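Local coordinates for monooxygenase (Agrobacterium tumefaciens, PDB 2I7G), which probably acts as a flavin-dependent monooxygenase of the luciferase-like family, although its substrate is not known, at residues N255-I260 against R284-G289; D297-R300 against G304-F307; P231-Y236 against G323-D328; I55-Q60 against Q343-I348; Y27-V32 against M279-R284. All coordinates share one frame; numbering follows the deposited sequence.

Contact 1 (N255-I260 against R284-G289); sequences NVHGFI and RERGWG. With SO4 (sulfate ion), chain F.
Arg286 reaches His257 with the end of its guanidinium group, and one bond carries the contact. NH2 of Arg286 donates to ND1 of His257 over 3.0 Å, with an angle of 158° at the hydrogen. NH2 arrives at the edge of the imidazole, close to its plane; ND1 likewise lies near the guanidinium plane, although the two groups are turned 65° against each other. The Glu285 side chain points back at His257 and sets OE2 3.3 Å from CE1 of His257, obliquely to the ring. That oxygen also holds the arginine: NH1 of Arg286 makes a salt bridge to OE2 of Glu285 at 2.8 Å, bent and on the anti side of the carboxylate. A water joins in, accepting from the backbone N of His257 at 2.8 Å and, weakly, from NH2 of Arg286.

Behind this first shell, the Arg286 chain runs extended from CG to NE and spans the gap between helix and strand. Asn305 OD1 takes its NE and the Ile282 carbonyl takes NH1, which fixes the rotation of the guanidinium. Gly287, with positive phi, ends the helix in a Schellman motif, its N bonded to Arg284 O at 3.1 Å. The chain then presents Trp288, whose NE1 donates to sulfate O3 at 2.7 Å; Gly224 N binds the same ion. The whole is a helix of the insertion that follows barrel strand 252-260, tied to that strand in a luciferase-like TIM barrel.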
# COMPACT_ATOMS: atom_id res chain seq x y z
N ASN B 255 -14.88 7.09 19.04
CA ASN B 255 -15.07 6.11 17.97
C ASN B 255 -16.19 5.19 18.45
O ASN B 255 -16.04 4.52 19.45
CB ASN B 255 -13.81 5.27 17.80
CG ASN B 255 -12.62 6.05 17.26
OD1 ASN B 255 -12.68 7.25 17.05
ND2 ASN B 255 -11.51 5.33 17.06
N VAL B 256 -17.32 5.20 17.75
CA VAL B 256 -18.51 4.51 18.23
C VAL B 256 -19.12 3.64 17.12
O VAL B 256 -18.88 3.87 15.91
CB VAL B 256 -19.58 5.54 18.71
CG1 VAL B 256 -18.98 6.49 19.71
CG2 VAL B 256 -20.20 6.34 17.53
N HIS B 257 -19.94 2.68 17.54
CA HIS B 257 -20.72 1.89 16.60
C HIS B 257 -22.10 2.49 16.47
O HIS B 257 -22.61 3.10 17.41
CB HIS B 257 -20.80 0.45 17.07
CG HIS B 257 -19.47 -0.23 17.12
ND1 HIS B 257 -18.85 -0.59 18.29
CD2 HIS B 257 -18.60 -0.54 16.13
CE1 HIS B 257 -17.68 -1.13 18.02
NE2 HIS B 257 -17.51 -1.13 16.72
N GLY B 258 -22.71 2.28 15.30
CA GLY B 258 -24.08 2.76 15.13
C GLY B 258 -24.55 2.66 13.69
O GLY B 258 -23.94 1.97 12.85
N PHE B 259 -25.68 3.30 13.41
CA PHE B 259 -26.23 3.20 12.06
C PHE B 259 -27.30 4.28 11.89
O PHE B 259 -28.00 4.63 12.85
CB PHE B 259 -26.82 1.80 11.85
CG PHE B 259 -27.34 1.56 10.46
CD1 PHE B 259 -26.53 1.76 9.33
CD2 PHE B 259 -28.66 1.14 10.28
CE1 PHE B 259 -27.04 1.54 8.03
CE2 PHE B 259 -29.18 0.92 8.96
CZ PHE B 259 -28.38 1.14 7.86
N ILE B 260 -27.37 4.84 10.68
CA ILE B 260 -28.37 5.88 10.37
C ILE B 260 -29.29 5.35 9.26
O ILE B 260 -28.81 4.77 8.27
CB ILE B 260 -27.68 7.19 9.94
CG1 ILE B 260 -26.77 7.73 11.07
CG2 ILE B 260 -28.72 8.22 9.50
CD1 ILE B 260 -25.62 8.60 10.59
N ARG B 284 -21.38 -9.25 21.49
CA ARG B 284 -20.41 -10.17 22.05
C ARG B 284 -19.38 -9.41 22.91
O ARG B 284 -19.15 -9.77 24.07
CB ARG B 284 -19.72 -10.96 20.92
CG ARG B 284 -19.67 -12.47 21.12
CD ARG B 284 -21.04 -13.17 20.89
NE ARG B 284 -22.01 -12.94 21.96
CZ ARG B 284 -21.86 -13.35 23.22
NH1 ARG B 284 -20.77 -14.02 23.59
NH2 ARG B 284 -22.80 -13.08 24.13
N GLU B 285 -18.82 -8.35 22.35
CA GLU B 285 -17.80 -7.56 23.05
C GLU B 285 -18.33 -6.76 24.24
O GLU B 285 -17.56 -6.40 25.15
CB GLU B 285 -17.06 -6.64 22.06
CG GLU B 285 -17.88 -5.50 21.47
CD GLU B 285 -17.14 -4.79 20.33
OE1 GLU B 285 -15.93 -5.06 20.14
OE2 GLU B 285 -17.75 -3.97 19.63
N ARG B 286 -19.63 -6.48 24.22
CA ARG B 286 -20.30 -5.75 25.30
C ARG B 286 -20.84 -6.71 26.37
O ARG B 286 -21.39 -6.26 27.38
CB ARG B 286 -21.45 -4.92 24.73
CG ARG B 286 -20.97 -3.77 23.86
CD ARG B 286 -22.08 -3.21 22.95
NE ARG B 286 -21.63 -1.98 22.29
CZ ARG B 286 -20.68 -1.92 21.34
NH1 ARG B 286 -20.09 -3.04 20.88
NH2 ARG B 286 -20.34 -0.73 20.84
N GLY B 287 -20.69 -8.01 26.14
CA GLY B 287 -21.14 -9.01 27.14
C GLY B 287 -22.60 -9.47 27.03
O GLY B 287 -23.16 -10.02 28.01
N TRP B 288 -23.21 -9.27 25.87
CA TRP B 288 -24.55 -9.84 25.65
C TRP B 288 -24.73 -10.53 24.29
O TRP B 288 -23.97 -10.31 23.33
CB TRP B 288 -25.67 -8.84 25.97
CG TRP B 288 -25.44 -7.42 25.44
CD1 TRP B 288 -24.84 -6.38 26.11
CD2 TRP B 288 -25.82 -6.90 24.15
NE1 TRP B 288 -24.83 -5.24 25.33
CE2 TRP B 288 -25.41 -5.53 24.12
CE3 TRP B 288 -26.46 -7.44 23.02
CZ2 TRP B 288 -25.63 -4.70 22.98
CZ3 TRP B 288 -26.67 -6.63 21.91
CH2 TRP B 288 -26.26 -5.27 21.90
N GLY B 289 -25.70 -11.44 24.27
CA GLY B 289 -25.98 -12.28 23.11
C GLY B 289 -26.73 -11.55 22.01
O GLY B 289 -27.38 -10.52 22.25
S SO4 F . -24.04 -2.25 26.18
O1 SO4 F . -22.62 -2.53 26.02
O2 SO4 F . -24.17 -0.84 26.50
O3 SO4 F . -24.74 -2.53 24.95
O4 SO4 F . -24.58 -3.01 27.29
O HOH W 1 -20.31 2.24 20.33

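Contact 2 (D297-R300 against G304-F307); sequences DAAR and GNLF
Ala299 and Leu306 make the tight half of this contact, joining the last turn of helix 293-300 to the chain that returns from it. The backbone N of Leu306 donates to Ala299 O over 2.9 Å, nearly straight at 160°, with the donor raised 40° above the carbonyl plane. Gly304 passes so close, its CA 3.1 Å from the same Ala299 O in a CA-H...O contact, that backbone lies directly on backbone. Beside this bond the packing is apolar: CD1 of Leu306 rests against CB of Ala299 at 3.7 Å. With CG anti to its carbonyl carbon, Leu306 keeps that branch on the alanine.

This is the tight return from the last helix of the insertion to strand 307-309, which pairs in parallel with strand 252-260 of the TIM barrel. Lys317 NZ bonds the carbonyls of both Gly304 and Leu306, while Asn305, held by Arg286, also gives ND2 to Gly224 O.

The outer half is looser. Ala298 is exposed and only skims the loop with its carbonyl, 3.9 Å from CA of Gly304. Arg300 meets the loop only near its base, CA 3.6 Å from Leu306 O, while its long chain turns back to grip Asp297 side-on with two nitrogens: NE lies 3.0 Å and NH2 3.1 Å from OD1 of Asp297. Both come from the same face of the carboxylate, and Arg293 adds a further salt bridge to that oxygen.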
# COMPACT_ATOMS: atom_id res chain seq x y z
N ASP B 297 -31.59 -2.54 23.04
CA ASP B 297 -32.49 -1.40 23.13
C ASP B 297 -31.95 -0.39 24.12
O ASP B 297 -32.05 0.81 23.87
CB ASP B 297 -33.90 -1.83 23.53
CG ASP B 297 -34.73 -2.32 22.35
OD1 ASP B 297 -34.32 -2.21 21.18
OD2 ASP B 297 -35.85 -2.83 22.63
N ALA B 298 -31.40 -0.87 25.23
CA ALA B 298 -30.76 0.00 26.21
C ALA B 298 -29.52 0.70 25.59
O ALA B 298 -29.28 1.90 25.79
CB ALA B 298 -30.38 -0.80 27.45
N ALA B 299 -28.77 -0.05 24.80
CA ALA B 299 -27.52 0.45 24.21
C ALA B 299 -27.79 1.58 23.20
O ALA B 299 -26.98 2.49 23.04
CB ALA B 299 -26.79 -0.71 23.51
N ARG B 300 -28.91 1.50 22.48
CA ARG B 300 -29.23 2.53 21.48
C ARG B 300 -30.09 3.68 22.04
O ARG B 300 -30.38 4.60 21.29
CB ARG B 300 -29.94 1.90 20.27
CG ARG B 300 -31.37 1.37 20.56
CD ARG B 300 -31.84 0.53 19.38
NE ARG B 300 -33.19 -0.00 19.58
CZ ARG B 300 -34.31 0.62 19.19
NH1 ARG B 300 -34.23 1.80 18.59
NH2 ARG B 300 -35.50 0.06 19.39
N GLY B 304 -26.98 5.47 25.78
CA GLY B 304 -26.25 4.27 25.47
C GLY B 304 -25.11 4.49 24.48
O GLY B 304 -25.04 5.51 23.82
N ASN B 305 -24.28 3.48 24.32
CA ASN B 305 -23.09 3.63 23.49
C ASN B 305 -23.32 3.48 21.97
O ASN B 305 -22.43 3.81 21.16
CB ASN B 305 -22.03 2.63 23.96
CG ASN B 305 -22.52 1.22 23.83
OD1 ASN B 305 -22.46 0.66 22.78
ND2 ASN B 305 -23.08 0.67 24.92
N LEU B 306 -24.51 3.02 21.56
CA LEU B 306 -24.80 2.86 20.11
C LEU B 306 -25.48 4.11 19.56
O LEU B 306 -26.54 4.53 20.08
CB LEU B 306 -25.70 1.64 19.87
CG LEU B 306 -25.07 0.27 20.20
CD1 LEU B 306 -26.08 -0.86 19.86
CD2 LEU B 306 -23.75 0.10 19.40
N PHE B 307 -24.86 4.73 18.55
CA PHE B 307 -25.35 5.98 17.94
C PHE B 307 -26.21 5.57 16.75
O PHE B 307 -25.71 5.37 15.62
CB PHE B 307 -24.15 6.87 17.57
CG PHE B 307 -23.58 7.60 18.75
CD1 PHE B 307 -23.66 8.98 18.85
CD2 PHE B 307 -22.96 6.86 19.77
CE1 PHE B 307 -23.14 9.61 19.96
CE2 PHE B 307 -22.44 7.49 20.90
CZ PHE B 307 -22.54 8.87 20.99

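Contact 3 (P231-Y236 against G323-D328); sequences PLFDLY and GVFKND
Phe325 lies against Phe233 where two outer helices of the TIM barrel, 230-242 and 311-325, sit next to each other over the sheet. Helix 230-242 follows strand 217-220; helix 311-325 comes after strand 252-260, beyond a helical insertion and the short strand 307-309. The two phenylalanines fill the space between them.

The side chain of Phe325 is in contact from its first atom. CB lies at the edge of the Phe233 ring, near its plane, 3.9 Å from CE2 of Phe233. CG, anti to the carbonyl carbon of its own residue, rises out of that plane, still 4.0 Å from the same CE2 of Phe233. The closest approach comes at CD1 of Phe325, 3.6 Å from CD2 of Phe233 and scarcely farther from CE2. Beyond CD1 the ring swings clear of its partner. One face is covered instead by its neighbour Val324, with CG1 above the ring centre. The rings meet obliquely, their planes 74° apart and their centroids separated by 5.5 Å.

Ile254 of strand 252-260 touches both phenylalanines from the sheet, and both rings are buried. Phe325 is also the last helical residue: Lys326 takes positive phi and turns the chain toward strand 329-333, while Asn327 O receives ND1 of His322. The Phe325 carbonyl also lies beside the other ring, its O 3.7 Å from CD2 of Phe233.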
# COMPACT_ATOMS: atom_id res chain seq x y z
N PRO B 231 -14.50 10.73 32.26
CA PRO B 231 -13.30 10.91 33.10
C PRO B 231 -11.98 10.51 32.42
O PRO B 231 -10.91 11.01 32.83
CB PRO B 231 -13.58 10.03 34.32
CG PRO B 231 -15.08 9.97 34.41
CD PRO B 231 -15.51 9.91 32.95
N LEU B 232 -12.04 9.65 31.41
CA LEU B 232 -10.81 9.24 30.71
C LEU B 232 -10.19 10.45 30.04
O LEU B 232 -8.97 10.59 30.00
CB LEU B 232 -11.03 8.12 29.68
CG LEU B 232 -11.35 6.74 30.31
CD1 LEU B 232 -11.76 5.74 29.24
CD2 LEU B 232 -10.16 6.15 31.14
N PHE B 233 -11.04 11.34 29.51
CA PHE B 233 -10.53 12.54 28.87
C PHE B 233 -9.96 13.53 29.92
O PHE B 233 -9.03 14.27 29.60
CB PHE B 233 -11.57 13.23 28.01
CG PHE B 233 -11.78 12.55 26.68
CD1 PHE B 233 -10.81 11.70 26.16
CD2 PHE B 233 -12.92 12.80 25.94
CE1 PHE B 233 -11.00 11.06 24.92
CE2 PHE B 233 -13.12 12.17 24.69
CZ PHE B 233 -12.16 11.32 24.18
N ASP B 234 -10.53 13.53 31.14
CA ASP B 234 -9.92 14.23 32.29
C ASP B 234 -8.48 13.81 32.48
O ASP B 234 -7.59 14.64 32.65
CB ASP B 234 -10.65 13.93 33.64
CG ASP B 234 -12.00 14.61 33.76
OD1 ASP B 234 -12.36 15.39 32.84
OD2 ASP B 234 -12.70 14.37 34.80
N LEU B 235 -8.27 12.51 32.49
CA LEU B 235 -6.96 11.95 32.73
C LEU B 235 -5.98 12.30 31.62
O LEU B 235 -4.82 12.61 31.89
CB LEU B 235 -7.10 10.45 32.87
CG LEU B 235 -5.91 9.60 33.23
CD1 LEU B 235 -5.39 9.97 34.63
CD2 LEU B 235 -6.44 8.17 33.21
N TYR B 236 -6.44 12.23 30.36
CA TYR B 236 -5.67 12.70 29.20
C TYR B 236 -5.18 14.15 29.40
O TYR B 236 -3.99 14.45 29.27
CB TYR B 236 -6.60 12.61 27.98
CG TYR B 236 -6.04 13.16 26.72
CD1 TYR B 236 -4.92 12.60 26.12
CD2 TYR B 236 -6.66 14.26 26.10
CE1 TYR B 236 -4.39 13.10 24.91
CE2 TYR B 236 -6.15 14.78 24.91
CZ TYR B 236 -5.02 14.19 24.31
OH TYR B 236 -4.53 14.67 23.12
N GLY B 323 -21.25 17.79 24.47
CA GLY B 323 -21.36 18.56 25.72
C GLY B 323 -20.63 17.81 26.83
O GLY B 323 -20.09 18.42 27.75
N VAL B 324 -20.59 16.49 26.72
CA VAL B 324 -19.97 15.63 27.72
C VAL B 324 -18.43 15.54 27.54
O VAL B 324 -17.68 15.71 28.51
CB VAL B 324 -20.62 14.24 27.73
CG1 VAL B 324 -19.81 13.26 28.62
CG2 VAL B 324 -22.09 14.33 28.17
N PHE B 325 -18.00 15.31 26.30
CA PHE B 325 -16.60 14.99 25.98
C PHE B 325 -15.76 16.17 25.49
O PHE B 325 -14.51 16.09 25.53
CB PHE B 325 -16.55 13.94 24.86
CG PHE B 325 -17.03 12.59 25.27
CD1 PHE B 325 -16.40 11.90 26.30
CD2 PHE B 325 -18.08 11.98 24.59
CE1 PHE B 325 -16.83 10.60 26.67
CE2 PHE B 325 -18.51 10.70 24.95
CZ PHE B 325 -17.89 10.01 25.99
N LYS B 326 -16.42 17.17 24.93
CA LYS B 326 -15.81 18.26 24.16
C LYS B 326 -14.85 17.71 23.10
O LYS B 326 -13.77 18.24 22.86
CB LYS B 326 -15.09 19.28 25.06
CG LYS B 326 -15.95 19.87 26.21
CD LYS B 326 -17.20 20.58 25.67
CE LYS B 326 -18.00 21.25 26.80
NZ LYS B 326 -17.04 21.90 27.76
N ASN B 327 -15.25 16.60 22.49
CA ASN B 327 -14.42 15.99 21.47
C ASN B 327 -14.35 16.82 20.20
O ASN B 327 -15.35 17.42 19.79
CB ASN B 327 -14.95 14.58 21.15
CG ASN B 327 -16.46 14.57 20.76
OD1 ASN B 327 -17.33 15.03 21.51
ND2 ASN B 327 -16.76 14.03 19.58
N ASP B 328 -13.19 16.77 19.55
CA ASP B 328 -12.92 17.43 18.23
C ASP B 328 -13.38 16.63 17.02
O ASP B 328 -13.56 17.16 15.92
CB ASP B 328 -11.42 17.63 18.09
CG ASP B 328 -10.88 18.49 19.20
OD1 ASP B 328 -11.20 19.69 19.24
OD2 ASP B 328 -10.18 17.93 20.07

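Contact 4 (I55-Q60 against Q343-I348); sequences IELADQ and QIMRGI
Leu57 points toward segment 343-348 of the last helix and does most of the apolar work. Its CG is anti to the backbone N, chi1 -179°, which carries CD2 out between two residues one turn apart on the other helix. On one side CD2 of Leu57 meets the terminal CE of Met345 (selenomethionine here) at 3.7 Å; the bends at chi2 and chi3 fold that methyl back over the leucine, where it also approaches CB. On the other, CD2 of Leu57 lies 3.8 Å from CG2 of Ile348. The same isoleucine branch extends to Ala58, 4.2 Å from its CB.

Contacts between side chain and backbone supplement these. CD2 of Leu57 comes within 3.4 Å of Met345 O, and CG2 of Ile348 sits 3.8 Å from the backbone N of Ala58. No hydrogen bond crosses between the helices.

The short segments run nearly parallel, 17° apart, with axes 9.9 Å from each other at closest approach. Ala58 and Ile348 both rest on Leu26 of strand 23-28 beneath. First outer helix beside last is the arrangement by which the helical layer of a TIM barrel closes on itself.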
# COMPACT_ATOMS: atom_id res chain seq x y z
N ILE B 55 -16.34 5.04 0.40
CA ILE B 55 -15.38 6.16 0.65
C ILE B 55 -15.66 7.30 -0.33
O ILE B 55 -15.69 8.48 0.06
CB ILE B 55 -13.91 5.67 0.55
CG1 ILE B 55 -13.66 4.62 1.62
CG2 ILE B 55 -12.95 6.85 0.79
CD1 ILE B 55 -12.35 3.79 1.42
N GLU B 56 -15.89 6.97 -1.60
CA GLU B 56 -16.17 8.01 -2.58
C GLU B 56 -17.46 8.77 -2.24
O GLU B 56 -17.50 10.01 -2.35
CB GLU B 56 -16.26 7.43 -3.99
CG GLU B 56 -14.95 6.84 -4.54
CD GLU B 56 -15.24 5.74 -5.55
OE1 GLU B 56 -16.40 5.67 -6.02
OE2 GLU B 56 -14.33 4.94 -5.87
N LEU B 57 -18.49 8.05 -1.80
CA LEU B 57 -19.73 8.69 -1.42
C LEU B 57 -19.51 9.61 -0.22
O LEU B 57 -19.99 10.74 -0.23
CB LEU B 57 -20.84 7.67 -1.12
CG LEU B 57 -22.18 8.35 -0.75
CD1 LEU B 57 -22.66 9.27 -1.88
CD2 LEU B 57 -23.22 7.28 -0.40
N ALA B 58 -18.81 9.10 0.79
CA ALA B 58 -18.49 9.88 2.00
C ALA B 58 -17.78 11.17 1.63
O ALA B 58 -18.12 12.24 2.14
CB ALA B 58 -17.64 9.06 2.96
N ASP B 59 -16.83 11.08 0.70
CA ASP B 59 -16.15 12.27 0.17
C ASP B 59 -17.14 13.25 -0.47
O ASP B 59 -17.14 14.47 -0.19
CB ASP B 59 -15.09 11.79 -0.85
CG ASP B 59 -14.26 12.93 -1.41
OD1 ASP B 59 -13.67 13.66 -0.56
OD2 ASP B 59 -14.18 13.07 -2.66
N GLN B 60 -17.95 12.71 -1.37
CA GLN B 60 -18.94 13.49 -2.14
C GLN B 60 -19.96 14.21 -1.26
O GLN B 60 -20.32 15.38 -1.56
CB GLN B 60 -19.65 12.61 -3.17
CG GLN B 60 -18.74 12.20 -4.35
CD GLN B 60 -19.23 10.93 -5.11
OE1 GLN B 60 -20.25 10.32 -4.75
NE2 GLN B 60 -18.48 10.54 -6.14
N GLN B 343 -27.94 -0.50 2.14
CA GLN B 343 -28.28 0.10 3.43
C GLN B 343 -27.14 0.97 3.95
O GLN B 343 -27.38 2.07 4.47
CB GLN B 343 -28.70 -0.98 4.45
CG GLN B 343 -30.00 -1.67 4.02
CD GLN B 343 -30.42 -2.79 4.96
OE1 GLN B 343 -29.72 -3.13 5.92
NE2 GLN B 343 -31.61 -3.37 4.67
N ILE B 344 -25.89 0.50 3.83
CA ILE B 344 -24.75 1.34 4.22
C ILE B 344 -24.69 2.61 3.35
O ILE B 344 -24.52 3.72 3.87
CB ILE B 344 -23.41 0.57 4.14
CG1 ILE B 344 -23.44 -0.64 5.09
CG2 ILE B 344 -22.21 1.51 4.44
CD1 ILE B 344 -22.39 -1.67 4.74
N MSE B 345 -24.84 2.45 2.04
CA MSE B 345 -24.79 3.60 1.13
C MSE B 345 -25.86 4.66 1.50
O MSE B 345 -25.53 5.86 1.57
CB MSE B 345 -24.92 3.14 -0.32
CG MSE B 345 -23.71 2.35 -0.81
SE MSE B 345 -22.03 3.40 -0.86
CE MSE B 345 -22.39 4.35 -2.51
N ARG B 346 -27.08 4.21 1.82
CA ARG B 346 -28.15 5.12 2.25
C ARG B 346 -27.74 5.80 3.56
O ARG B 346 -27.94 7.01 3.71
CB ARG B 346 -29.47 4.37 2.42
CG ARG B 346 -30.65 5.27 2.85
CD ARG B 346 -30.85 6.48 1.91
NE ARG B 346 -32.01 7.30 2.29
CZ ARG B 346 -32.23 8.53 1.83
NH1 ARG B 346 -31.37 9.10 0.98
NH2 ARG B 346 -33.31 9.21 2.23
N GLY B 347 -27.15 5.03 4.48
CA GLY B 347 -26.71 5.56 5.79
C GLY B 347 -25.65 6.64 5.60
O GLY B 347 -25.68 7.69 6.27
N ILE B 348 -24.73 6.41 4.67
CA ILE B 348 -23.67 7.38 4.41
C ILE B 348 -24.26 8.68 3.83
O ILE B 348 -23.91 9.82 4.26
CB ILE B 348 -22.60 6.82 3.47
CG1 ILE B 348 -21.74 5.77 4.22
CG2 ILE B 348 -21.64 7.93 3.01
CD1 ILE B 348 -20.87 4.91 3.26

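Contact 5 (Y27-V32 against M279-R284); sequences YTFADV and MNRIGR
Arg281 and Asp31 face each other from opposite directions and form a salt bridge. NH2 of Arg281 donates to OD1 of Asp31 over 2.8 Å, nearly straight at 167°, using the syn lone pair of the oxygen. OD1 lies at the guanidinium edge, almost in its plane, and the two flat groups are only 27° from coplanar.

Each charged group has further partners. One water accepts from NH2 of Arg281 at 3.1 Å and from the backbone N of Phe29 at 2.9 Å, and gives a hydrogen to OD2 of Asp31 at 2.7 Å. A second water accepts from NE of Arg281 at 2.8 Å and donates to OD1 of Asp31 at 3.0 Å. OD1 is also met by the backbone N of Gly337, so three donors besides the arginine hold the carboxylate.

The bridge lies at the C-terminal mouth of the TIM barrel, joining the loop after the first strand, 23-28, to helix 279-286 of the insertion after strand 252-260. Bends at chi2 and chi3 bring the guanidinium down from that helix, and Phe29 crosses it obliquely. CD2 of Phe29 stands over one guanidinium face, its CE2 3.5 Å from NH1 of Arg281, with the planes 29° apart. At the end of the strand Thr28 forms an ST turn: its OG1 accepts the backbone N of Ala30 at 3.1 Å and is also bonded to Ala335 O.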
# COMPACT_ATOMS: atom_id res chain seq x y z
N TYR B 27 -15.61 4.90 10.05
CA TYR B 27 -14.53 3.88 9.96
C TYR B 27 -15.11 2.50 9.77
O TYR B 27 -16.27 2.27 10.14
CB TYR B 27 -13.52 3.97 11.10
CG TYR B 27 -14.00 3.53 12.47
CD1 TYR B 27 -13.47 2.39 13.09
CD2 TYR B 27 -14.98 4.26 13.16
CE1 TYR B 27 -13.88 2.00 14.36
CE2 TYR B 27 -15.43 3.86 14.43
CZ TYR B 27 -14.88 2.72 15.01
OH TYR B 27 -15.30 2.33 16.26
N THR B 28 -14.33 1.57 9.22
CA THR B 28 -14.82 0.19 9.04
C THR B 28 -13.61 -0.73 9.04
O THR B 28 -12.46 -0.27 8.80
CB THR B 28 -15.69 0.04 7.76
OG1 THR B 28 -16.17 -1.32 7.60
CG2 THR B 28 -14.89 0.40 6.51
N PHE B 29 -13.89 -2.02 9.26
CA PHE B 29 -12.92 -3.08 9.18
C PHE B 29 -13.04 -3.86 7.88
O PHE B 29 -12.19 -4.75 7.61
CB PHE B 29 -13.07 -4.04 10.38
CG PHE B 29 -12.88 -3.38 11.74
CD1 PHE B 29 -12.19 -2.17 11.85
CD2 PHE B 29 -13.38 -3.99 12.89
CE1 PHE B 29 -11.98 -1.57 13.11
CE2 PHE B 29 -13.20 -3.41 14.14
CZ PHE B 29 -12.51 -2.19 14.27
N ALA B 30 -14.09 -3.54 7.10
CA ALA B 30 -14.33 -4.16 5.80
C ALA B 30 -14.51 -5.68 5.99
O ALA B 30 -13.77 -6.50 5.43
CB ALA B 30 -13.18 -3.85 4.82
N ASP B 31 -15.51 -6.02 6.79
CA ASP B 31 -15.97 -7.40 7.03
C ASP B 31 -16.40 -8.06 5.72
O ASP B 31 -17.00 -7.42 4.86
CB ASP B 31 -17.18 -7.36 7.99
CG ASP B 31 -16.95 -6.44 9.22
OD1 ASP B 31 -17.31 -6.86 10.34
OD2 ASP B 31 -16.39 -5.32 9.09
N VAL B 32 -16.10 -9.34 5.61
CA VAL B 32 -16.59 -10.19 4.54
C VAL B 32 -17.25 -11.46 5.11
O VAL B 32 -17.08 -11.84 6.29
CB VAL B 32 -15.45 -10.58 3.53
CG1 VAL B 32 -14.88 -9.29 2.88
CG2 VAL B 32 -14.33 -11.38 4.22
N MSE B 279 -24.85 -8.28 15.48
CA MSE B 279 -24.87 -8.49 16.94
C MSE B 279 -23.83 -9.51 17.45
O MSE B 279 -23.42 -9.44 18.63
CB MSE B 279 -26.30 -8.79 17.45
CG MSE B 279 -27.32 -7.66 17.13
SE MSE B 279 -26.77 -5.93 17.92
CE MSE B 279 -27.08 -4.83 16.38
N ASN B 280 -23.42 -10.43 16.57
CA ASN B 280 -22.36 -11.41 16.88
C ASN B 280 -21.04 -10.76 17.30
O ASN B 280 -20.26 -11.36 18.05
CB ASN B 280 -22.12 -12.34 15.68
CG ASN B 280 -23.28 -13.31 15.43
OD1 ASN B 280 -23.44 -13.84 14.33
ND2 ASN B 280 -24.09 -13.54 16.46
N ARG B 281 -20.79 -9.56 16.78
CA ARG B 281 -19.60 -8.78 17.16
C ARG B 281 -19.97 -7.70 18.20
O ARG B 281 -19.34 -7.62 19.28
CB ARG B 281 -18.90 -8.14 15.95
CG ARG B 281 -17.80 -7.15 16.36
CD ARG B 281 -16.60 -7.24 15.42
NE ARG B 281 -16.85 -6.69 14.07
CZ ARG B 281 -16.76 -5.40 13.75
NH1 ARG B 281 -16.47 -4.47 14.68
NH2 ARG B 281 -16.98 -5.05 12.48
N ILE B 282 -21.01 -6.91 17.89
CA ILE B 282 -21.43 -5.77 18.74
C ILE B 282 -21.85 -6.24 20.12
O ILE B 282 -21.33 -5.75 21.13
CB ILE B 282 -22.56 -4.86 18.07
CG1 ILE B 282 -21.97 -3.93 17.02
CG2 ILE B 282 -23.35 -4.03 19.12
CD1 ILE B 282 -20.57 -3.42 17.32
N GLY B 283 -22.74 -7.21 20.20
CA GLY B 283 -23.19 -7.67 21.51
C GLY B 283 -22.11 -8.44 22.25
O GLY B 283 -21.95 -8.30 23.47
N ARG B 284 -21.38 -9.25 21.49
CA ARG B 284 -20.41 -10.17 22.05
C ARG B 284 -19.38 -9.41 22.91
O ARG B 284 -19.15 -9.77 24.07
CB ARG B 284 -19.72 -10.96 20.92
CG ARG B 284 -19.67 -12.47 21.12
CD ARG B 284 -21.04 -13.17 20.89
NE ARG B 284 -22.01 -12.94 21.96
CZ ARG B 284 -21.86 -13.35 23.22
NH1 ARG B 284 -20.77 -14.02 23.59
NH2 ARG B 284 -22.80 -13.08 24.13
O HOH W 2 -16.38 -2.90 10.36
O HOH W 3 -18.21 -8.69 12.59

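Contacts 1, 2 and 5 cluster around the C-terminal side of the barrel. The centre of contact 1 is about 8 Å from those of both contact 2 and contact 5. Contacts 1 and 5 share helix 279-286, which sends Arg286 to one barrel strand and Arg281 to the loop after another. Contact 2 joins contact 1 through Arg286 NE and Asn305 OD1, 2.8 Å apart, and both border the sulfate, probably from the crystallisation liquor, though it may mark an anion-binding pocket. Contacts 3 and 4 belong to the outer helical layer, their centres about 28 Å apart; contact 4 touches contact 1 where Phe259 CE1 meets Gln343 O at 3.6 Å. Family members usually bind flavin at this mouth.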